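Local atomic coordinates of 457aa long hypothetical protein (Pyrococcus horikoshii, PDB entry 2CSU), a protein that is of unknown function but belongs to the succinyl-CoA ligase-like proteins, joining a Rossmann-type CoA-binding domain to two flavodoxin-like domains. Residues 122-136 and 176-188. Residues are numbered along the deposited sequence; the frame is centred on the assembly and turned at random.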
HETATM    1  N   MSE A 122     -16.309  -6.761 -38.237  1.00 35.47           N
HETATM    2  CA  MSE A 122     -15.793  -7.192 -36.952  1.00 34.56           C
HETATM    3  C   MSE A 122     -15.051  -6.058 -36.238  1.00 33.13           C
HETATM    4  O   MSE A 122     -14.536  -5.121 -36.838  1.00 32.96           O
HETATM    5  CB  MSE A 122     -14.858  -8.381 -37.201  1.00 35.43           C
HETATM    6  CG  MSE A 122     -15.402  -9.333 -38.267  1.00 38.78           C
HETATM    7 SE   MSE A 122     -14.915 -11.040 -37.984  1.00 42.41          SE
HETATM    8  CE  MSE A 122     -13.141 -10.770 -37.848  1.00 35.95           C
ATOM      9  N   ARG A 123     -15.060  -6.129 -34.901  1.00 31.67           N
ATOM     10  CA  ARG A 123     -14.239  -5.209 -34.120  1.00 29.83           C
ATOM     11  C   ARG A 123     -13.066  -5.935 -33.453  1.00 29.50           C
ATOM     12  O   ARG A 123     -13.178  -7.063 -32.992  1.00 28.76           O
ATOM     13  CB  ARG A 123     -15.128  -4.567 -33.055  1.00 29.56           C
ATOM     14  CG  ARG A 123     -16.230  -3.704 -33.669  1.00 30.63           C
ATOM     15  CD  ARG A 123     -15.719  -2.894 -34.866  1.00 29.99           C
ATOM     16  NE  ARG A 123     -14.584  -2.056 -34.471  1.00 31.31           N
ATOM     17  CZ  ARG A 123     -14.850  -0.988 -33.700  1.00 32.09           C
ATOM     18  NH1 ARG A 123     -16.092  -0.731 -33.329  1.00 34.05           N
ATOM     19  NH2 ARG A 123     -13.853  -0.186 -33.315  1.00 31.64           N
ATOM     20  N   ILE A 124     -11.898  -5.263 -33.443  1.00 27.81           N
ATOM     21  CA  ILE A 124     -10.714  -5.918 -32.896  1.00 27.25           C
ATOM     22  C   ILE A 124     -10.135  -5.182 -31.689  1.00 26.91           C
ATOM     23  O   ILE A 124      -9.913  -3.977 -31.698  1.00 26.30           O
ATOM     24  CB  ILE A 124      -9.655  -6.015 -33.995  1.00 28.14           C
ATOM     25  CG1 ILE A 124      -9.965  -7.193 -34.919  1.00 29.48           C
ATOM     26  CG2 ILE A 124      -8.272  -6.272 -33.363  1.00 27.48           C
ATOM     27  CD1 ILE A 124      -9.021  -7.251 -36.123  1.00 31.02           C
ATOM     28  N   ILE A 125      -9.928  -5.950 -30.606  1.00 25.18           N
ATOM     29  CA  ILE A 125      -9.165  -5.397 -29.495  1.00 25.50           C
ATOM     30  C   ILE A 125      -7.725  -5.911 -29.498  1.00 25.52           C
ATOM     31  O   ILE A 125      -7.464  -7.104 -29.585  1.00 25.98           O
ATOM     32  CB  ILE A 125      -9.860  -5.800 -28.193  1.00 25.99           C
ATOM     33  CG1 ILE A 125     -11.279  -5.228 -28.152  1.00 24.97           C
ATOM     34  CG2 ILE A 125      -9.088  -5.227 -26.991  1.00 25.77           C
ATOM     35  CD1 ILE A 125     -11.883  -5.272 -26.747  1.00 24.29           C
ATOM     36  N   GLY A 126      -6.778  -4.958 -29.436  1.00 26.19           N
ATOM     37  CA  GLY A 126      -5.375  -5.321 -29.592  1.00 26.13           C
ATOM     38  C   GLY A 126      -4.837  -4.804 -30.929  1.00 26.59           C
ATOM     39  O   GLY A 126      -5.257  -3.772 -31.438  1.00 26.81           O
ATOM     40  N   PRO A 127      -3.851  -5.530 -31.486  1.00 26.35           N
ATOM     41  CA  PRO A 127      -3.309  -6.744 -30.887  1.00 25.77           C
ATOM     42  C   PRO A 127      -2.327  -6.434 -29.753  1.00 25.34           C
ATOM     43  O   PRO A 127      -2.337  -5.367 -29.150  1.00 23.25           O
ATOM     44  CB  PRO A 127      -2.602  -7.528 -31.984  1.00 26.21           C
ATOM     45  CG  PRO A 127      -2.226  -6.542 -33.080  1.00 26.35           C
ATOM     46  CD  PRO A 127      -3.214  -5.317 -32.781  1.00 26.18           C
ATOM     47  N   ASN A 128      -1.479  -7.434 -29.446  1.00 25.95           N
ATOM     48  CA  ASN A 128      -0.554  -7.286 -28.329  1.00 26.57           C
ATOM     49  C   ASN A 128      -1.273  -6.810 -27.064  1.00 27.16           C
ATOM     50  O   ASN A 128      -0.968  -5.775 -26.488  1.00 28.53           O
ATOM     51  CB  ASN A 128       0.531  -6.283 -28.722  1.00 26.42           C
ATOM     52  CG  ASN A 128       1.710  -6.435 -27.791  1.00 25.79           C
ATOM     53  OD1 ASN A 128       1.934  -7.485 -27.195  1.00 26.96           O
ATOM     54  ND2 ASN A 128       2.485  -5.345 -27.676  1.00 26.04           N
ATOM     55  N   CYS A 129      -2.294  -7.591 -26.666  1.00 26.92           N
ATOM     56  CA  CYS A 129      -3.040  -7.257 -25.459  1.00 26.62           C
ATOM     57  C   CYS A 129      -3.073  -8.447 -24.498  1.00 26.14           C
ATOM     58  O   CYS A 129      -2.757  -9.576 -24.851  1.00 25.87           O
ATOM     59  CB  CYS A 129      -4.465  -6.894 -25.870  1.00 26.19           C
ATOM     60  SG  CYS A 129      -5.350  -8.311 -26.561  1.00 30.45           S
ATOM     61  N   VAL A 130      -3.430  -8.157 -23.234  1.00 25.24           N
ATOM     62  CA  VAL A 130      -3.549  -9.243 -22.267  1.00 24.37           C
ATOM     63  C   VAL A 130      -4.953  -9.851 -22.274  1.00 25.14           C
ATOM     64  O   VAL A 130      -5.202 -10.925 -21.742  1.00 25.20           O
ATOM     65  CB  VAL A 130      -3.221  -8.695 -20.877  1.00 23.92           C
ATOM     66  CG1 VAL A 130      -3.544  -9.749 -19.820  1.00 23.94           C
ATOM     67  CG2 VAL A 130      -1.748  -8.343 -20.794  1.00 21.40           C
ATOM     68  N   GLY A 131      -5.898  -9.101 -22.871  1.00 25.99           N
ATOM     69  CA  GLY A 131      -7.261  -9.609 -22.974  1.00 25.50           C
ATOM     70  C   GLY A 131      -8.257  -8.728 -22.218  1.00 25.69           C
ATOM     71  O   GLY A 131      -7.974  -7.592 -21.857  1.00 25.90           O
ATOM     72  N   ILE A 132      -9.436  -9.308 -21.991  1.00 24.94           N
ATOM     73  CA  ILE A 132     -10.554  -8.655 -21.304  1.00 25.11           C
ATOM     74  C   ILE A 132     -11.213  -9.568 -20.245  1.00 24.50           C
ATOM     75  O   ILE A 132     -11.105 -10.787 -20.291  1.00 23.75           O
ATOM     76  CB  ILE A 132     -11.606  -8.254 -22.346  1.00 24.88           C
ATOM     77  CG1 ILE A 132     -12.134  -9.492 -23.076  1.00 25.19           C
ATOM     78  CG2 ILE A 132     -10.981  -7.316 -23.398  1.00 24.94           C
ATOM     79  CD1 ILE A 132     -13.273  -9.162 -24.043  1.00 25.56           C
HETATM   80  N   MSE A 133     -11.879  -8.930 -19.254  1.00 24.69           N
HETATM   81  CA  MSE A 133     -12.644  -9.667 -18.243  1.00 25.00           C
HETATM   82  C   MSE A 133     -14.036  -9.076 -17.998  1.00 25.33           C
HETATM   83  O   MSE A 133     -14.271  -7.878 -18.077  1.00 25.15           O
HETATM   84  CB  MSE A 133     -11.903  -9.634 -16.904  1.00 26.22           C
HETATM   85  CG  MSE A 133     -10.383  -9.705 -16.998  1.00 28.13           C
HETATM   86 SE   MSE A 133      -9.662  -9.898 -15.363  1.00 34.42          SE
HETATM   87  CE  MSE A 133      -7.928  -9.850 -15.830  1.00 32.01           C
ATOM     88  N   ASN A 134     -14.982  -9.989 -17.706  1.00 25.68           N
ATOM     89  CA  ASN A 134     -16.250  -9.584 -17.109  1.00 25.81           C
ATOM     90  C   ASN A 134     -16.525 -10.405 -15.852  1.00 27.08           C
ATOM     91  O   ASN A 134     -17.136 -11.467 -15.889  1.00 27.81           O
ATOM     92  CB  ASN A 134     -17.366  -9.797 -18.130  1.00 23.85           C
ATOM     93  CG  ASN A 134     -18.645  -9.187 -17.604  1.00 23.06           C
ATOM     94  OD1 ASN A 134     -18.720  -8.721 -16.474  1.00 22.68           O
ATOM     95  ND2 ASN A 134     -19.678  -9.193 -18.469  1.00 23.43           N
ATOM     96  N   THR A 135     -16.007  -9.896 -14.721  1.00 27.78           N
ATOM     97  CA  THR A 135     -16.095 -10.645 -13.475  1.00 28.74           C
ATOM     98  C   THR A 135     -17.544 -10.957 -13.104  1.00 29.76           C
ATOM     99  O   THR A 135     -17.838 -11.936 -12.436  1.00 30.21           O
ATOM    100  CB  THR A 135     -15.423  -9.831 -12.367  1.00 28.08           C
ATOM    101  OG1 THR A 135     -16.011  -8.537 -12.295  1.00 29.35           O
ATOM    102  CG2 THR A 135     -13.929  -9.673 -12.656  1.00 28.37           C
ATOM    103  N   HIS A 136     -18.460 -10.071 -13.538  1.00 30.71           N
ATOM    104  CA  HIS A 136     -19.863 -10.258 -13.177  1.00 31.89           C
ATOM    105  C   HIS A 136     -20.422 -11.603 -13.657  1.00 31.56           C
ATOM    106  O   HIS A 136     -21.334 -12.181 -13.075  1.00 30.95           O
ATOM    107  CB  HIS A 136     -20.666  -9.107 -13.782  1.00 33.91           C
ATOM    108  CG  HIS A 136     -22.067  -9.138 -13.235  1.00 37.29           C
ATOM    109  ND1 HIS A 136     -23.145  -8.689 -13.924  1.00 38.99           N
ATOM    110  CD2 HIS A 136     -22.501  -9.587 -11.981  1.00 38.84           C
ATOM    111  CE1 HIS A 136     -24.202  -8.865 -13.107  1.00 39.48           C
ATOM    112  NE2 HIS A 136     -23.844  -9.401 -11.936  1.00 39.53           N
ATOM    113  N   PHE A 176     -12.808  -5.522  -9.917  1.00 26.36           N
ATOM    114  CA  PHE A 176     -13.243  -4.756 -11.066  1.00 25.22           C
ATOM    115  C   PHE A 176     -14.465  -5.421 -11.649  1.00 24.70           C
ATOM    116  O   PHE A 176     -14.633  -6.637 -11.530  1.00 25.52           O
ATOM    117  CB  PHE A 176     -12.150  -4.747 -12.136  1.00 24.05           C
ATOM    118  CG  PHE A 176     -10.856  -4.133 -11.687  1.00 23.81           C
ATOM    119  CD1 PHE A 176     -10.782  -2.782 -11.370  1.00 23.49           C
ATOM    120  CD2 PHE A 176      -9.694  -4.901 -11.635  1.00 23.75           C
ATOM    121  CE1 PHE A 176      -9.558  -2.201 -11.011  1.00 23.64           C
ATOM    122  CE2 PHE A 176      -8.477  -4.336 -11.282  1.00 23.33           C
ATOM    123  CZ  PHE A 176      -8.407  -2.983 -10.970  1.00 22.84           C
ATOM    124  N   SER A 177     -15.317  -4.625 -12.274  1.00 24.20           N
ATOM    125  CA  SER A 177     -16.490  -5.160 -12.940  1.00 22.93           C
ATOM    126  C   SER A 177     -15.948  -5.703 -14.260  1.00 23.40           C
ATOM    127  O   SER A 177     -16.145  -6.873 -14.608  1.00 23.07           O
ATOM    128  CB  SER A 177     -17.498  -4.040 -13.197  1.00 23.18           C
ATOM    129  OG  SER A 177     -16.836  -2.836 -13.568  1.00 23.45           O
ATOM    130  N   LYS A 178     -15.229  -4.850 -14.988  1.00 22.89           N
ATOM    131  CA  LYS A 178     -14.653  -5.262 -16.265  1.00 23.96           C
ATOM    132  C   LYS A 178     -13.201  -4.825 -16.367  1.00 23.76           C
ATOM    133  O   LYS A 178     -12.790  -3.858 -15.730  1.00 24.70           O
ATOM    134  CB  LYS A 178     -15.441  -4.674 -17.431  1.00 23.06           C
ATOM    135  CG  LYS A 178     -16.923  -4.923 -17.379  1.00 24.14           C
ATOM    136  CD  LYS A 178     -17.608  -4.366 -18.612  1.00 24.29           C
ATOM    137  CE  LYS A 178     -18.999  -4.953 -18.796  1.00 24.38           C
ATOM    138  NZ  LYS A 178     -20.010  -4.417 -17.839  1.00 22.66           N
ATOM    139  N   PHE A 179     -12.434  -5.564 -17.158  1.00 23.50           N
ATOM    140  CA  PHE A 179     -11.022  -5.292 -17.390  1.00 24.00           C
ATOM    141  C   PHE A 179     -10.687  -5.374 -18.876  1.00 24.19           C
ATOM    142  O   PHE A 179     -11.018  -6.326 -19.572  1.00 24.45           O
ATOM    143  CB  PHE A 179     -10.197  -6.317 -16.607  1.00 25.18           C
ATOM    144  CG  PHE A 179      -8.747  -6.202 -16.987  1.00 26.42           C
ATOM    145  CD1 PHE A 179      -7.931  -5.293 -16.324  1.00 27.90           C
ATOM    146  CD2 PHE A 179      -8.225  -7.016 -17.980  1.00 27.45           C
ATOM    147  CE1 PHE A 179      -6.587  -5.202 -16.658  1.00 27.47           C
ATOM    148  CE2 PHE A 179      -6.875  -6.919 -18.307  1.00 28.66           C
ATOM    149  CZ  PHE A 179      -6.051  -6.015 -17.648  1.00 28.48           C
ATOM    150  N   ILE A 180     -10.041  -4.305 -19.371  1.00 24.11           N
ATOM    151  CA  ILE A 180      -9.727  -4.275 -20.786  1.00 24.74           C
ATOM    152  C   ILE A 180      -8.288  -3.848 -21.051  1.00 23.95           C
ATOM    153  O   ILE A 180      -7.901  -2.696 -20.898  1.00 23.83           O
ATOM    154  CB  ILE A 180     -10.686  -3.301 -21.476  1.00 25.10           C
ATOM    155  CG1 ILE A 180     -12.127  -3.766 -21.285  1.00 25.90           C
ATOM    156  CG2 ILE A 180     -10.396  -3.267 -22.987  1.00 26.34           C
ATOM    157  CD1 ILE A 180     -12.832  -3.012 -20.157  1.00 25.56           C
ATOM    158  N   SER A 181      -7.470  -4.848 -21.412  1.00 24.28           N
ATOM    159  CA  SER A 181      -6.182  -4.533 -22.007  1.00 23.79           C
ATOM    160  C   SER A 181      -6.351  -4.307 -23.512  1.00 23.66           C
ATOM    161  O   SER A 181      -6.838  -5.158 -24.242  1.00 23.87           O
ATOM    162  CB  SER A 181      -5.242  -5.710 -21.750  1.00 24.99           C
ATOM    163  OG  SER A 181      -4.015  -5.477 -22.437  1.00 27.25           O
ATOM    164  N   VAL A 182      -5.993  -3.091 -23.962  1.00 23.86           N
ATOM    165  CA  VAL A 182      -6.190  -2.760 -25.370  1.00 24.43           C
ATOM    166  C   VAL A 182      -4.920  -2.997 -26.184  1.00 24.78           C
ATOM    167  O   VAL A 182      -4.912  -2.992 -27.408  1.00 26.08           O
ATOM    168  CB  VAL A 182      -6.599  -1.293 -25.459  1.00 25.54           C
ATOM    169  CG1 VAL A 182      -7.976  -1.107 -24.828  1.00 24.77           C
ATOM    170  CG2 VAL A 182      -5.593  -0.437 -24.715  1.00 24.52           C
ATOM    171  N   GLY A 183      -3.812  -3.174 -25.443  1.00 25.03           N
ATOM    172  CA  GLY A 183      -2.532  -3.380 -26.108  1.00 24.67           C
ATOM    173  C   GLY A 183      -2.292  -2.319 -27.176  1.00 25.63           C
ATOM    174  O   GLY A 183      -2.325  -1.122 -26.921  1.00 25.33           O
ATOM    175  N   ASN A 184      -1.991  -2.644 -28.436  1.00 26.12           N
ATOM    176  CA  ASN A 184      -1.692  -1.644 -29.453  1.00 26.52           C
ATOM    177  C   ASN A 184      -2.881  -0.732 -29.757  1.00 27.26           C
ATOM    178  O   ASN A 184      -2.711   0.304 -30.394  1.00 27.02           O
ATOM    179  CB  ASN A 184      -1.217  -2.323 -30.748  1.00 25.60           C
ATOM    180  CG  ASN A 184       0.076  -3.098 -30.562  1.00 24.86           C
ATOM    181  OD1 ASN A 184       0.771  -2.935 -29.566  1.00 25.89           O
ATOM    182  ND2 ASN A 184       0.404  -3.950 -31.528  1.00 25.46           N
HETATM  183  N   MSE A 185      -4.073  -1.127 -29.302  1.00 27.92           N
HETATM  184  CA  MSE A 185      -5.315  -0.383 -29.487  1.00 28.53           C
HETATM  185  C   MSE A 185      -5.498   0.059 -30.940  1.00 28.58           C
HETATM  186  O   MSE A 185      -5.655   1.231 -31.254  1.00 28.14           O
HETATM  187  CB  MSE A 185      -5.268   0.835 -28.571  1.00 28.96           C
HETATM  188  CG  MSE A 185      -6.564   1.645 -28.602  1.00 29.80           C
HETATM  189 SE   MSE A 185      -6.636   2.855 -27.277  1.00 30.09          SE
HETATM  190  CE  MSE A 185      -6.033   4.265 -28.219  1.00 30.47           C
ATOM    191  N   ALA A 186      -5.441  -0.931 -31.849  1.00 28.72           N
ATOM    192  CA  ALA A 186      -5.540  -0.620 -33.271  1.00 29.25           C
ATOM    193  C   ALA A 186      -6.962  -0.226 -33.676  1.00 29.82           C
ATOM    194  O   ALA A 186      -7.189   0.685 -34.463  1.00 31.70           O
ATOM    195  CB  ALA A 186      -5.101  -1.857 -34.059  1.00 29.70           C
ATOM    196  N   ASP A 187      -7.940  -0.980 -33.139  1.00 28.48           N
ATOM    197  CA  ASP A 187      -9.328  -0.730 -33.512  1.00 28.42           C
ATOM    198  C   ASP A 187     -10.110  -0.063 -32.375  1.00 28.51           C
ATOM    199  O   ASP A 187     -10.134   1.151 -32.223  1.00 28.97           O
ATOM    200  CB  ASP A 187      -9.963  -2.072 -33.866  1.00 29.08           C
ATOM    201  CG  ASP A 187     -11.172  -1.832 -34.756  1.00 29.23           C
ATOM    202  OD1 ASP A 187     -11.417  -0.673 -35.094  1.00 28.60           O
ATOM    203  OD2 ASP A 187     -11.848  -2.794 -35.098  1.00 29.89           O
ATOM    204  N   VAL A 188     -10.810  -0.907 -31.591  1.00 27.27           N
ATOM    205  CA  VAL A 188     -11.544  -0.387 -30.446  1.00 27.28           C
ATOM    206  C   VAL A 188     -10.618   0.405 -29.520  1.00 27.57           C
ATOM    207  O   VAL A 188      -9.538  -0.036 -29.153  1.00 28.54           O
ATOM    208  CB  VAL A 188     -12.143  -1.578 -29.695  1.00 26.46           C
ATOM    209  CG1 VAL A 188     -12.882  -1.088 -28.450  1.00 24.94           C
ATOM    210  CG2 VAL A 188     -13.108  -2.336 -30.592  1.00 24.84           C
TER
HETATM  211  O   HOH W   1      -8.165  -2.313 -30.474  1.00 42.04           O
HETATM  212  O   HOH W   2     -19.429  -6.092 -15.218  1.00 33.15           O
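M133 and F179 meet as a hydrogen-bonded antiparallel pair, with the shortest apolar side-chain contact between the segments: CG of M133 lies 3.4 Å from CB of F179. The extended selenomethionine chain crosses the phenylalanine obliquely, SE of M133 4.8 Å from the F179 ring centroid and 44° off its normal, a Met-aromatic contact. On the face they share, CG of F179 anti to the backbone N (chi1 171°) places the ring obliquely beside CE of M133. Beyond the pair, S181 OG accepts an almost straight bond from V130 N (2.9 Å).

Strands 131-134 and 178-181 run antiparallel in the mixed sheet, whereas strand 123-125 is an outermost strand, within this chain, of the parallel, Rossmann-type sheet, so the contact bridges two sheets. In the loop between strands 123-125 and 131-134, which has a cis peptide before P127, P127 O accepts from N184 N (2.8 Å) of the type II' turn V182-M185.

R123 and D187, partly exposed, are held by a salt bridge, while exposed H136 lies at the other end. R123 grips D187 side-on, NE to OD2 at 2.9 Å and NH2 to OD1 at 3.1 Å, guanidinium and carboxylate planes 58° apart; NH2 also pairs with E192. I124 N reaches D187 OD2 from the anti side, somewhat out of plane and on the same face as R123 NE, while CG2 of V188 sits above the guanidinium, toward its rim.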